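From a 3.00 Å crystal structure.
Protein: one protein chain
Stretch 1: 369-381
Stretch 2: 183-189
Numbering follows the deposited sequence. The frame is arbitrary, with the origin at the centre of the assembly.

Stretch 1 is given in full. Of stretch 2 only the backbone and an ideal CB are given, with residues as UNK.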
ATOM      1  N   ARG A 369      -4.971   1.241   9.586  1.00 55.45           N
ATOM      2  CA  ARG A 369      -4.538   2.214   8.599  1.00 55.10           C
ATOM      3  C   ARG A 369      -5.092   3.570   8.963  1.00 55.66           C
ATOM      4  O   ARG A 369      -6.159   3.662   9.586  1.00 55.72           O
ATOM      5  CB  ARG A 369      -5.088   1.848   7.255  1.00 56.36           C
ATOM      6  CG  ARG A 369      -4.515   0.633   6.698  1.00 56.76           C
ATOM      7  CD  ARG A 369      -5.264   0.342   5.441  1.00 58.87           C
ATOM      8  NE  ARG A 369      -4.844  -0.908   4.826  1.00 60.76           N
ATOM      9  CZ  ARG A 369      -3.625  -1.133   4.360  1.00 61.39           C
ATOM     10  NH1 ARG A 369      -2.689  -0.198   4.472  1.00 63.13           N
ATOM     11  NH2 ARG A 369      -3.338  -2.302   3.818  1.00 61.32           N
ATOM     12  N   SER A 370      -4.373   4.618   8.562  1.00 53.45           N
ATOM     13  CA  SER A 370      -4.813   5.985   8.784  1.00 54.08           C
ATOM     14  C   SER A 370      -3.972   6.998   8.005  1.00 54.59           C
ATOM     15  O   SER A 370      -2.786   6.775   7.766  1.00 54.16           O
ATOM     16  CB  SER A 370      -4.882   6.290  10.278  1.00 60.81           C
ATOM     17  OG  SER A 370      -5.315   7.623  10.451  1.00 60.97           O
ATOM     18  N   LEU A 371      -4.601   8.125   7.659  1.00 55.14           N
ATOM     19  CA  LEU A 371      -3.927   9.241   7.012  1.00 56.09           C
ATOM     20  C   LEU A 371      -3.380  10.098   8.134  1.00 57.49           C
ATOM     21  O   LEU A 371      -2.200  10.453   8.129  1.00 57.30           O
ATOM     22  CB  LEU A 371      -4.876  10.068   6.158  1.00 50.47           C
ATOM     23  CG  LEU A 371      -5.941   9.379   5.310  1.00 49.97           C
ATOM     24  CD1 LEU A 371      -6.825  10.430   4.684  1.00 49.63           C
ATOM     25  CD2 LEU A 371      -5.316   8.537   4.225  1.00 51.52           C
ATOM     26  N   ILE A 372      -4.223  10.432   9.108  1.00 89.76           N
ATOM     27  CA  ILE A 372      -3.693  11.118  10.291  1.00 91.80           C
ATOM     28  C   ILE A 372      -3.055  10.084  11.237  1.00 92.29           C
ATOM     29  O   ILE A 372      -3.715   9.157  11.714  1.00 92.65           O
ATOM     30  CB  ILE A 372      -4.728  12.039  11.023  1.00130.07           C
ATOM     31  CG1 ILE A 372      -5.349  13.054  10.046  1.00130.72           C
ATOM     32  CG2 ILE A 372      -4.050  12.766  12.211  1.00130.86           C
ATOM     33  CD1 ILE A 372      -4.413  14.113   9.445  1.00116.56           C
ATOM     34  N   ASP A 373      -1.762  10.234  11.484  1.00 74.22           N
ATOM     35  CA  ASP A 373      -1.060   9.293  12.334  1.00 75.14           C
ATOM     36  C   ASP A 373      -1.549   9.404  13.768  1.00 74.86           C
ATOM     37  O   ASP A 373      -1.409   8.468  14.566  1.00 75.31           O
ATOM     38  CB  ASP A 373       0.444   9.519  12.243  1.00 87.53           C
ATOM     39  CG  ASP A 373       0.988   9.267  10.829  1.00 91.30           C
ATOM     40  OD1 ASP A 373       0.382   8.439  10.088  1.00 94.85           O
ATOM     41  OD2 ASP A 373       2.015   9.901  10.459  1.00 95.17           O
ATOM     42  N   SER A 374      -2.140  10.552  14.082  1.00 68.18           N
ATOM     43  CA  SER A 374      -2.771  10.778  15.368  1.00 67.41           C
ATOM     44  C   SER A 374      -3.965   9.805  15.570  1.00 66.92           C
ATOM     45  O   SER A 374      -4.139   9.206  16.647  1.00 66.84           O
ATOM     46  CB  SER A 374      -3.189  12.240  15.429  1.00 74.85           C
ATOM     47  OG  SER A 374      -3.986  12.504  16.558  1.00 76.15           O
ATOM     48  N   GLY A 375      -4.751   9.616  14.511  1.00 61.57           N
ATOM     49  CA  GLY A 375      -5.862   8.673  14.533  1.00 60.45           C
ATOM     50  C   GLY A 375      -5.453   7.212  14.602  1.00 59.75           C
ATOM     51  O   GLY A 375      -6.204   6.370  15.077  1.00 60.00           O
ATOM     52  N   ARG A 376      -4.258   6.898  14.131  1.00 62.30           N
ATOM     53  CA  ARG A 376      -3.790   5.529  14.156  1.00 61.15           C
ATOM     54  C   ARG A 376      -3.510   5.123  15.568  1.00 60.43           C
ATOM     55  O   ARG A 376      -3.758   4.005  15.929  1.00 60.13           O
ATOM     56  CB  ARG A 376      -2.521   5.414  13.348  1.00 61.03           C
ATOM     57  CG  ARG A 376      -2.409   4.122  12.586  1.00 61.64           C
ATOM     58  CD  ARG A 376      -0.995   3.927  12.134  1.00 61.51           C
ATOM     59  NE  ARG A 376      -0.116   3.937  13.287  1.00 60.68           N
ATOM     60  CZ  ARG A 376       1.007   4.621  13.316  1.00 61.54           C
ATOM     61  NH1 ARG A 376       1.339   5.330  12.255  1.00 61.58           N
ATOM     62  NH2 ARG A 376       1.776   4.606  14.392  1.00 62.53           N
ATOM     63  N   SER A 377      -2.976   6.051  16.355  1.00 80.75           N
ATOM     64  CA  SER A 377      -2.790   5.869  17.790  1.00 80.71           C
ATOM     65  C   SER A 377      -4.115   5.751  18.479  1.00 80.15           C
ATOM     66  O   SER A 377      -4.316   4.850  19.284  1.00 80.55           O
ATOM     67  CB  SER A 377      -2.107   7.084  18.412  1.00 72.29           C
ATOM     68  OG  SER A 377      -0.729   7.072  18.117  1.00 74.22           O
ATOM     69  N   GLN A 378      -5.012   6.681  18.181  1.00 60.17           N
ATOM     70  CA  GLN A 378      -6.322   6.643  18.776  1.00 59.72           C
ATOM     71  C   GLN A 378      -6.801   5.185  18.738  1.00 58.49           C
ATOM     72  O   GLN A 378      -7.079   4.601  19.794  1.00 58.80           O
ATOM     73  CB  GLN A 378      -7.261   7.579  18.012  1.00 90.44           C
ATOM     74  CG  GLN A 378      -8.637   7.795  18.637  1.00 93.65           C
ATOM     75  CD  GLN A 378      -9.748   6.933  17.994  1.00 99.03           C
ATOM     76  OE1 GLN A 378      -9.923   5.741  18.328  1.00 99.98           O
ATOM     77  NE2 GLN A 378     -10.516   7.547  17.076  1.00100.09           N
ATOM     78  N   VAL A 379      -6.823   4.589  17.546  1.00 42.54           N
ATOM     79  CA  VAL A 379      -7.258   3.206  17.355  1.00 41.34           C
ATOM     80  C   VAL A 379      -6.416   2.168  18.097  1.00 41.21           C
ATOM     81  O   VAL A 379      -6.946   1.183  18.590  1.00 40.70           O
ATOM     82  CB  VAL A 379      -7.357   2.804  15.850  1.00 49.40           C
ATOM     83  CG1 VAL A 379      -7.868   1.364  15.687  1.00 49.00           C
ATOM     84  CG2 VAL A 379      -8.275   3.735  15.089  1.00 47.82           C
ATOM     85  N   GLU A 380      -5.110   2.358  18.165  1.00 56.90           N
ATOM     86  CA  GLU A 380      -4.281   1.384  18.856  1.00 58.12           C
ATOM     87  C   GLU A 380      -4.768   1.322  20.304  1.00 57.49           C
ATOM     88  O   GLU A 380      -4.918   0.233  20.883  1.00 57.72           O
ATOM     89  CB  GLU A 380      -2.800   1.766  18.810  1.00 76.65           C
ATOM     90  CG  GLU A 380      -2.130   1.853  17.433  1.00 79.30           C
ATOM     91  CD  GLU A 380      -0.709   2.512  17.478  1.00 80.88           C
ATOM     92  OE1 GLU A 380      -0.068   2.499  18.570  1.00 85.83           O
ATOM     93  OE2 GLU A 380      -0.224   3.037  16.423  1.00 84.80           O
ATOM     94  N   GLY A 381      -5.041   2.498  20.872  1.00 50.75           N
ATOM     95  CA  GLY A 381      -5.445   2.616  22.251  1.00 50.27           C
ATOM     96  C   GLY A 381      -6.734   1.887  22.538  1.00 50.37           C
ATOM     97  O   GLY A 381      -6.890   1.317  23.598  1.00 50.58           O
ATOM     98  N   UNK A 183      -2.228  12.425  -0.716  1.00 90.40           N
ATOM     99  CA  UNK A 183      -2.113  11.799   0.584  1.00 88.88           C
ATOM    100  C   UNK A 183      -2.201  10.297   0.537  1.00 88.04           C
ATOM    101  O   UNK A 183      -2.705   9.707  -0.441  1.00 87.70           O
ATOM    102  CB  UNK A 183      -3.198  12.340   1.517  1.00 88.88           C
ATOM    103  N   UNK A 184      -1.709   9.674   1.612  1.00 78.02           N
ATOM    104  CA  UNK A 184      -1.907   8.237   1.827  1.00 76.43           C
ATOM    105  C   UNK A 184      -1.983   7.863   3.305  1.00 75.07           C
ATOM    106  O   UNK A 184      -1.690   8.669   4.181  1.00 74.34           O
ATOM    107  CB  UNK A 184      -0.774   7.452   1.162  1.00 76.43           C
ATOM    108  N   UNK A 185      -2.380   6.623   3.550  1.00 65.97           N
ATOM    109  CA  UNK A 185      -2.481   6.079   4.893  1.00 65.17           C
ATOM    110  C   UNK A 185      -1.170   5.498   5.398  1.00 64.32           C
ATOM    111  O   UNK A 185      -0.440   4.840   4.659  1.00 64.49           O
ATOM    112  CB  UNK A 185      -3.568   5.003   4.934  1.00 65.17           C
ATOM    113  N   UNK A 186      -0.880   5.746   6.671  1.00 72.85           N
ATOM    114  CA  UNK A 186       0.164   5.021   7.380  1.00 71.46           C
ATOM    115  C   UNK A 186      -0.440   3.699   7.769  1.00 70.52           C
ATOM    116  O   UNK A 186      -1.568   3.386   7.376  1.00 70.62           O
ATOM    117  CB  UNK A 186       0.687   5.788   8.596  1.00 71.46           C
ATOM    118  N   UNK A 187       0.291   2.904   8.528  1.00 69.48           N
ATOM    119  CA  UNK A 187      -0.286   1.666   9.011  1.00 68.78           C
ATOM    120  C   UNK A 187       0.440   1.140  10.217  1.00 68.42           C
ATOM    121  O   UNK A 187       1.477   1.685  10.592  1.00 68.48           O
ATOM    122  CB  UNK A 187      -0.284   0.610   7.904  1.00 68.78           C
ATOM    123  N   UNK A 188      -0.102   0.088  10.826  1.00 53.75           N
ATOM    124  CA  UNK A 188       0.592  -0.609  11.887  1.00 53.47           C
ATOM    125  C   UNK A 188      -0.044  -1.971  12.140  1.00 54.21           C
ATOM    126  O   UNK A 188      -1.275  -2.096  12.162  1.00 54.50           O
ATOM    127  CB  UNK A 188       0.591   0.230  13.166  1.00 53.47           C
ATOM    128  N   UNK A 189       0.798  -2.989  12.309  1.00 55.02           N
ATOM    129  CA  UNK A 189       0.342  -4.340  12.536  1.00 55.43           C
ATOM    130  C   UNK A 189       0.086  -4.460  13.990  1.00 54.59           C
ATOM    131  O   UNK A 189       0.884  -4.013  14.786  1.00 54.34           O
ATOM    132  CB  UNK A 189       1.345  -5.389  12.051  1.00 55.43           C
TER

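Position 183 opens the stretch in extended conformation (phi/psi -173/161°). Its ideal CB points toward stretch 1 but stays 5.1 Å from Leu371 CD2, so small or medium side chains could be accommodated by stretch 1. The deposited residue is Gly183, which puts no side chain toward Leu371.

At position 184 the CA-to-CB bond points away, and no atom of stretch 1 lies within 5.5 Å of the ideal CB; stretch 1 hardly restricts the choice. The residue is Cys184, with chi1 near p. Its contact is made by the backbone, where Cys184 C lies 3.5 Å from Leu371 CD2.

Position 185 has its CB sideways, 3.4 Å from Ser370 O, 4.0 Å from Leu371 CD2 and 4.2 Å from Arg369 CB. A small apolar group suits such a crowded site, although glycine would also fit. Ala185 is found, its methyl packing against Leu371 CD2, while Ala185 CA approaches Ser370 O at 3.0 Å in a CA-H...O contact.

Position 186 is the most restrictive. An ideal CB would sit only 3.1 Å from Asp373 OD1, and 3.7 Å from both Ser370 O and Arg376 NH1, so glycine is the natural expectation. Gly186 occupies it, forming an antiparallel hydrogen-bonded pair with Ser370. The two bonds are unequal: Gly186 N donates to Ser370 O at a very short 2.4 Å, and Ser370 N donates to Gly186 O at 3.3 Å. The same Gly186 O receives a CA-H...O contact from Arg369 CA at 3.4 Å.

Position 187 faces the side of the sheet that carries the Arg369 side chain. Its ideal CB lies 4.3 Å from Arg369 NH1, leaving room for a small residue; an acidic group might also answer the guanidinium's charge. The residue is Gly187, paired with Arg369 without hydrogen bonds, their CA atoms 4.3 Å apart. Gly187 O lies over one face of the Arg376 guanidinium.

At position 188 the CB points toward the helix, 3.8 Å from Arg376 NE and 4.4 Å from Glu380 OE2. These two side chains form a salt bridge, with Arg376 NH2 3.3 Å from Glu380 OE2, so an aliphatic group could pack against the pair, and a polar one could join it. Ile188 takes the first course: its CG2 lies 3.6 Å from Arg376 NE and 3.9 Å from Glu380 OE2.

Position 189 is out of reach of stretch 1, which sets no preference. Asp189 is present and makes no contact with it.

Stretch 2 183-189: GCAGGID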
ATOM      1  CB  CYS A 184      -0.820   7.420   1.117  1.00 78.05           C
ATOM      2  SG  CYS A 184       0.805   7.723   1.754  1.00 77.55           S
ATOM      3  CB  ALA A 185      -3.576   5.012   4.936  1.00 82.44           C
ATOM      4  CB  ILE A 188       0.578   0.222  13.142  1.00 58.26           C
ATOM      5  CG1 ILE A 188       1.513  -0.364  14.190  1.00 57.29           C
ATOM      6  CG2 ILE A 188      -0.848   0.391  13.635  1.00 58.74           C
ATOM      7  CD1 ILE A 188       1.051  -1.534  14.960  1.00 89.58           C
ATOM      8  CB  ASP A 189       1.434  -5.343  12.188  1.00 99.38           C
ATOM      9  CG  ASP A 189       1.900  -5.247  10.726  1.00104.53           C
ATOM     10  OD1 ASP A 189       1.039  -5.271   9.813  1.00110.04           O
ATOM     11  OD2 ASP A 189       3.138  -5.171  10.486  1.00108.91           O
TER
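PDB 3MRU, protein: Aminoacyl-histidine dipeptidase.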